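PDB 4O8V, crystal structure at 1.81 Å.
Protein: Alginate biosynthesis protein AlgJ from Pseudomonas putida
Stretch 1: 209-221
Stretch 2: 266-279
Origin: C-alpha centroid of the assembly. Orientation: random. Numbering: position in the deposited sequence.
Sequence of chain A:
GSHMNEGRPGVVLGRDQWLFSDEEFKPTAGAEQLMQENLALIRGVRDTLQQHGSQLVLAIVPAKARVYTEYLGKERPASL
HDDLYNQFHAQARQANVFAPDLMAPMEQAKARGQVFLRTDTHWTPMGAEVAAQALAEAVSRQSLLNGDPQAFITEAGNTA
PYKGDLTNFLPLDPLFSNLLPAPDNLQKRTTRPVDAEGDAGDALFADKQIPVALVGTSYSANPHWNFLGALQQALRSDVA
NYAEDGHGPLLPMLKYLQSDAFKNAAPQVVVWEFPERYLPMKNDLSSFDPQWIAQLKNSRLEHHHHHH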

# COMPACT_ATOMS: atom_id res chain seq x y z
N GLN A 209 1.02 -1.06 25.11
CA GLN A 209 1.99 -1.27 24.04
C GLN A 209 1.41 -2.18 22.96
O GLN A 209 0.98 -3.30 23.24
CB GLN A 209 3.28 -1.89 24.60
N ILE A 210 1.38 -1.68 21.74
CA ILE A 210 0.81 -2.43 20.62
C ILE A 210 1.96 -3.07 19.85
O ILE A 210 2.93 -2.41 19.53
CB ILE A 210 -0.06 -1.53 19.73
CG1 ILE A 210 -1.20 -0.94 20.57
CG2 ILE A 210 -0.62 -2.29 18.49
CD1 ILE A 210 -2.38 -0.42 19.76
N PRO A 211 1.86 -4.38 19.58
CA PRO A 211 3.01 -5.09 18.99
C PRO A 211 3.23 -4.84 17.51
O PRO A 211 4.33 -5.11 17.03
CB PRO A 211 2.68 -6.55 19.25
CG PRO A 211 1.23 -6.60 19.43
CD PRO A 211 0.82 -5.31 20.03
N VAL A 212 2.22 -4.34 16.79
CA VAL A 212 2.36 -4.09 15.35
C VAL A 212 1.94 -2.67 14.98
O VAL A 212 0.91 -2.19 15.44
CB VAL A 212 1.52 -5.08 14.52
CG1 VAL A 212 1.67 -4.81 13.02
CG2 VAL A 212 1.87 -6.54 14.85
N ALA A 213 2.73 -1.99 14.14
CA ALA A 213 2.31 -0.70 13.60
C ALA A 213 2.11 -0.81 12.09
O ALA A 213 2.84 -1.52 11.42
CB ALA A 213 3.33 0.42 13.92
N LEU A 214 1.11 -0.10 11.59
CA LEU A 214 0.83 -0.05 10.15
C LEU A 214 1.17 1.36 9.67
O LEU A 214 0.73 2.34 10.28
CB LEU A 214 -0.65 -0.39 9.86
CG LEU A 214 -1.14 -0.14 8.43
CD1 LEU A 214 -0.39 -1.00 7.42
CD2 LEU A 214 -2.66 -0.43 8.37
N VAL A 215 2.00 1.45 8.63
CA VAL A 215 2.32 2.71 7.98
C VAL A 215 2.08 2.60 6.49
O VAL A 215 2.37 1.57 5.88
CB VAL A 215 3.80 3.13 8.25
CG1 VAL A 215 4.07 4.53 7.67
CG2 VAL A 215 4.07 3.10 9.72
N GLY A 216 1.51 3.64 5.90
CA GLY A 216 1.25 3.61 4.47
C GLY A 216 0.43 4.78 3.97
O GLY A 216 0.45 5.89 4.53
N THR A 217 -0.30 4.51 2.89
CA THR A 217 -1.02 5.52 2.14
C THR A 217 -2.51 5.39 2.40
O THR A 217 -2.95 4.82 3.41
CB THR A 217 -0.78 5.39 0.61
OG1 THR A 217 -1.38 4.17 0.15
CG2 THR A 217 0.72 5.36 0.29
N SER A 218 -3.30 5.97 1.50
CA SER A 218 -4.76 5.81 1.55
C SER A 218 -5.18 4.35 1.44
O SER A 218 -6.29 4.00 1.87
CB SER A 218 -5.41 6.66 0.44
OG SER A 218 -4.89 6.34 -0.83
N TYR A 219 -4.33 3.48 0.88
CA TYR A 219 -4.66 2.03 0.88
C TYR A 219 -4.85 1.54 2.31
O TYR A 219 -5.68 0.65 2.59
CB TYR A 219 -3.58 1.18 0.19
CG TYR A 219 -3.59 1.23 -1.32
CD1 TYR A 219 -2.93 2.25 -2.00
CD2 TYR A 219 -4.29 0.27 -2.08
CE1 TYR A 219 -2.93 2.33 -3.39
CE2 TYR A 219 -4.30 0.33 -3.50
CZ TYR A 219 -3.61 1.36 -4.14
OH TYR A 219 -3.62 1.46 -5.51
N SER A 220 -4.11 2.16 3.24
CA SER A 220 -4.13 1.76 4.65
C SER A 220 -4.90 2.71 5.53
O SER A 220 -5.40 2.31 6.58
CB SER A 220 -2.69 1.66 5.20
OG SER A 220 -1.96 0.62 4.57
N ALA A 221 -4.96 3.99 5.15
CA ALA A 221 -5.61 4.98 6.00
C ALA A 221 -7.11 4.99 5.87
O ALA A 221 -7.81 5.39 6.78
CB ALA A 221 -5.06 6.40 5.70
N ALA A 266 8.69 1.11 20.59
CA ALA A 266 8.87 0.48 19.29
C ALA A 266 8.15 -0.87 19.24
O ALA A 266 8.29 -1.69 20.14
CB ALA A 266 10.36 0.32 18.97
N PRO A 267 7.36 -1.09 18.19
CA PRO A 267 6.60 -2.32 18.03
C PRO A 267 7.50 -3.49 17.62
O PRO A 267 8.62 -3.27 17.18
CB PRO A 267 5.61 -1.97 16.91
CG PRO A 267 6.33 -0.96 16.12
CD PRO A 267 7.12 -0.14 17.08
N GLN A 268 7.03 -4.72 17.78
CA GLN A 268 7.77 -5.86 17.25
C GLN A 268 7.84 -5.84 15.72
O GLN A 268 8.88 -6.19 15.15
CB GLN A 268 7.14 -7.17 17.72
CG GLN A 268 7.22 -7.32 19.23
CD GLN A 268 6.60 -8.60 19.72
OE1 GLN A 268 6.43 -9.55 18.96
NE2 GLN A 268 6.27 -8.65 21.00
N VAL A 269 6.75 -5.44 15.07
CA VAL A 269 6.64 -5.47 13.62
C VAL A 269 6.04 -4.17 13.10
O VAL A 269 5.06 -3.66 13.65
CB VAL A 269 5.75 -6.67 13.14
CG1 VAL A 269 5.45 -6.59 11.64
CG2 VAL A 269 6.41 -7.98 13.48
N VAL A 270 6.64 -3.62 12.04
CA VAL A 270 6.03 -2.52 11.30
C VAL A 270 5.67 -3.01 9.90
O VAL A 270 6.54 -3.47 9.15
CB VAL A 270 6.96 -1.31 11.20
CG1 VAL A 270 6.32 -0.23 10.31
CG2 VAL A 270 7.28 -0.76 12.59
N VAL A 271 4.39 -2.93 9.57
CA VAL A 271 3.96 -3.25 8.21
C VAL A 271 3.95 -1.94 7.44
O VAL A 271 3.28 -0.97 7.83
CB VAL A 271 2.56 -3.90 8.19
CG1 VAL A 271 2.04 -4.05 6.74
CG2 VAL A 271 2.57 -5.22 8.88
N TRP A 272 4.70 -1.89 6.35
CA TRP A 272 4.84 -0.67 5.55
C TRP A 272 4.24 -0.90 4.16
O TRP A 272 4.84 -1.58 3.33
CB TRP A 272 6.30 -0.28 5.42
CG TRP A 272 6.53 1.05 4.78
CD1 TRP A 272 5.58 1.98 4.41
CD2 TRP A 272 7.80 1.64 4.44
NE1 TRP A 272 6.18 3.09 3.87
CE2 TRP A 272 7.54 2.90 3.87
CE3 TRP A 272 9.12 1.21 4.56
CZ2 TRP A 272 8.57 3.76 3.42
CZ3 TRP A 272 10.14 2.05 4.11
CH2 TRP A 272 9.86 3.31 3.55
N GLU A 273 3.07 -0.32 3.94
CA GLU A 273 2.36 -0.46 2.67
C GLU A 273 2.85 0.61 1.68
O GLU A 273 2.83 1.81 1.97
CB GLU A 273 0.85 -0.39 2.92
CG GLU A 273 0.03 -0.16 1.66
CD GLU A 273 -0.39 1.30 1.49
OE1 GLU A 273 -0.91 1.90 2.47
OE2 GLU A 273 -0.22 1.84 0.38
N PHE A 274 3.33 0.14 0.53
CA PHE A 274 4.09 0.95 -0.42
C PHE A 274 3.69 0.52 -1.83
O PHE A 274 4.24 -0.45 -2.37
CB PHE A 274 5.61 0.76 -0.17
CG PHE A 274 6.49 1.84 -0.78
CD1 PHE A 274 6.38 2.19 -2.12
CD2 PHE A 274 7.43 2.51 0.02
CE1 PHE A 274 7.21 3.18 -2.67
CE2 PHE A 274 8.25 3.52 -0.52
CZ PHE A 274 8.14 3.86 -1.87
N PRO A 275 2.72 1.21 -2.44
CA PRO A 275 2.28 0.80 -3.78
C PRO A 275 3.41 0.98 -4.82
O PRO A 275 4.17 1.95 -4.73
CB PRO A 275 1.09 1.74 -4.07
CG PRO A 275 0.61 2.17 -2.68
CD PRO A 275 1.92 2.32 -1.90
N GLU A 276 3.51 0.08 -5.79
CA GLU A 276 4.67 0.07 -6.68
C GLU A 276 4.88 1.38 -7.46
O GLU A 276 6.02 1.79 -7.66
CB GLU A 276 4.60 -1.11 -7.65
CG GLU A 276 3.49 -1.03 -8.69
CD GLU A 276 3.68 -1.98 -9.87
OE1 GLU A 276 4.42 -1.64 -10.82
OE2 GLU A 276 3.06 -3.06 -9.87
N ARG A 277 3.80 2.05 -7.86
CA ARG A 277 3.92 3.22 -8.72
C ARG A 277 4.65 4.39 -8.06
O ARG A 277 5.08 5.31 -8.74
CB ARG A 277 2.54 3.70 -9.19
CG ARG A 277 1.72 4.44 -8.11
CD ARG A 277 0.31 4.72 -8.66
NE ARG A 277 -0.51 5.63 -7.85
CZ ARG A 277 -1.47 5.20 -7.02
NH1 ARG A 277 -1.67 3.90 -6.87
NH2 ARG A 277 -2.20 6.08 -6.34
N TYR A 278 4.78 4.36 -6.73
CA TYR A 278 5.46 5.44 -6.01
C TYR A 278 6.98 5.34 -6.04
O TYR A 278 7.66 6.30 -5.69
CB TYR A 278 5.00 5.49 -4.54
CG TYR A 278 3.59 6.01 -4.35
CD1 TYR A 278 3.31 7.37 -4.45
CD2 TYR A 278 2.55 5.13 -4.09
CE1 TYR A 278 2.01 7.84 -4.29
CE2 TYR A 278 1.26 5.58 -3.93
CZ TYR A 278 0.99 6.94 -4.02
OH TYR A 278 -0.31 7.37 -3.85
N LEU A 279 7.52 4.18 -6.42
CA LEU A 279 8.98 4.01 -6.35
C LEU A 279 9.73 4.98 -7.28
O LEU A 279 10.74 5.56 -6.88
CB LEU A 279 9.37 2.56 -6.67
CG LEU A 279 10.86 2.24 -6.47
CD1 LEU A 279 11.27 2.42 -5.02
CD2 LEU A 279 11.18 0.84 -6.94
O HOH W 1 -2.04 5.52 -2.65

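The carboxylate of Glu 273 is the polar centre of the contact. Its OE2 accepts a short hydrogen bond from Thr 217 OG1 (2.6 Å), while its OE1 accepts from both the backbone Thr 217 N (2.7 Å) and Ser 220 OG (2.7 Å). The buried acid thus anchors the turn that leads into helix 218-221. Thr 217 occupies the N-cap position of that helix, and its OG1, besides donating to Glu 273, accepts from Tyr 219 N at 3.1 Å. A water adds to this site, donating to Thr 217 OG1 (3.2 Å) and hydrogen bonding with Tyr 278 OH (2.8 Å), so that it bridges the stretches. Gly 216 lies directly against the acid: a CB at its position would fall 2.2 Å from Glu 273 OE1.

Before this site the two stretches run side by side as parallel strands, their axes inclined by 16°. Val 269 N donates to Pro 211 O (3.1 Å), Ala 213 N to Val 269 O (2.9 Å), Val 271 N to Ala 213 O (2.8 Å), Val 215 N to Val 271 O (2.9 Å) and Glu 273 N to Val 215 O (2.8 Å). The ladder therefore delivers Glu 273 to the end of strand 212-215, where its side chain can reach the turn.

Alternation along the strands divides the side chains between two faces. On one, Val 212 packs on Val 269, and Leu 214 CD1 approaches Val 271 CG1 at 4.0 Å. On the other, Ala 213 CB meets Pro 267 CG at 4.0 Å and Val 215 CG2 meets Val 270 CG1 at 4.1 Å. Beyond the acid, Tyr 219 CD1 rests 3.6 Å from Pro 275 CG, and Arg 277 NH1 makes a weak hydrogen bond to Tyr 219 OH (3.4 Å), approaching at the ring edge.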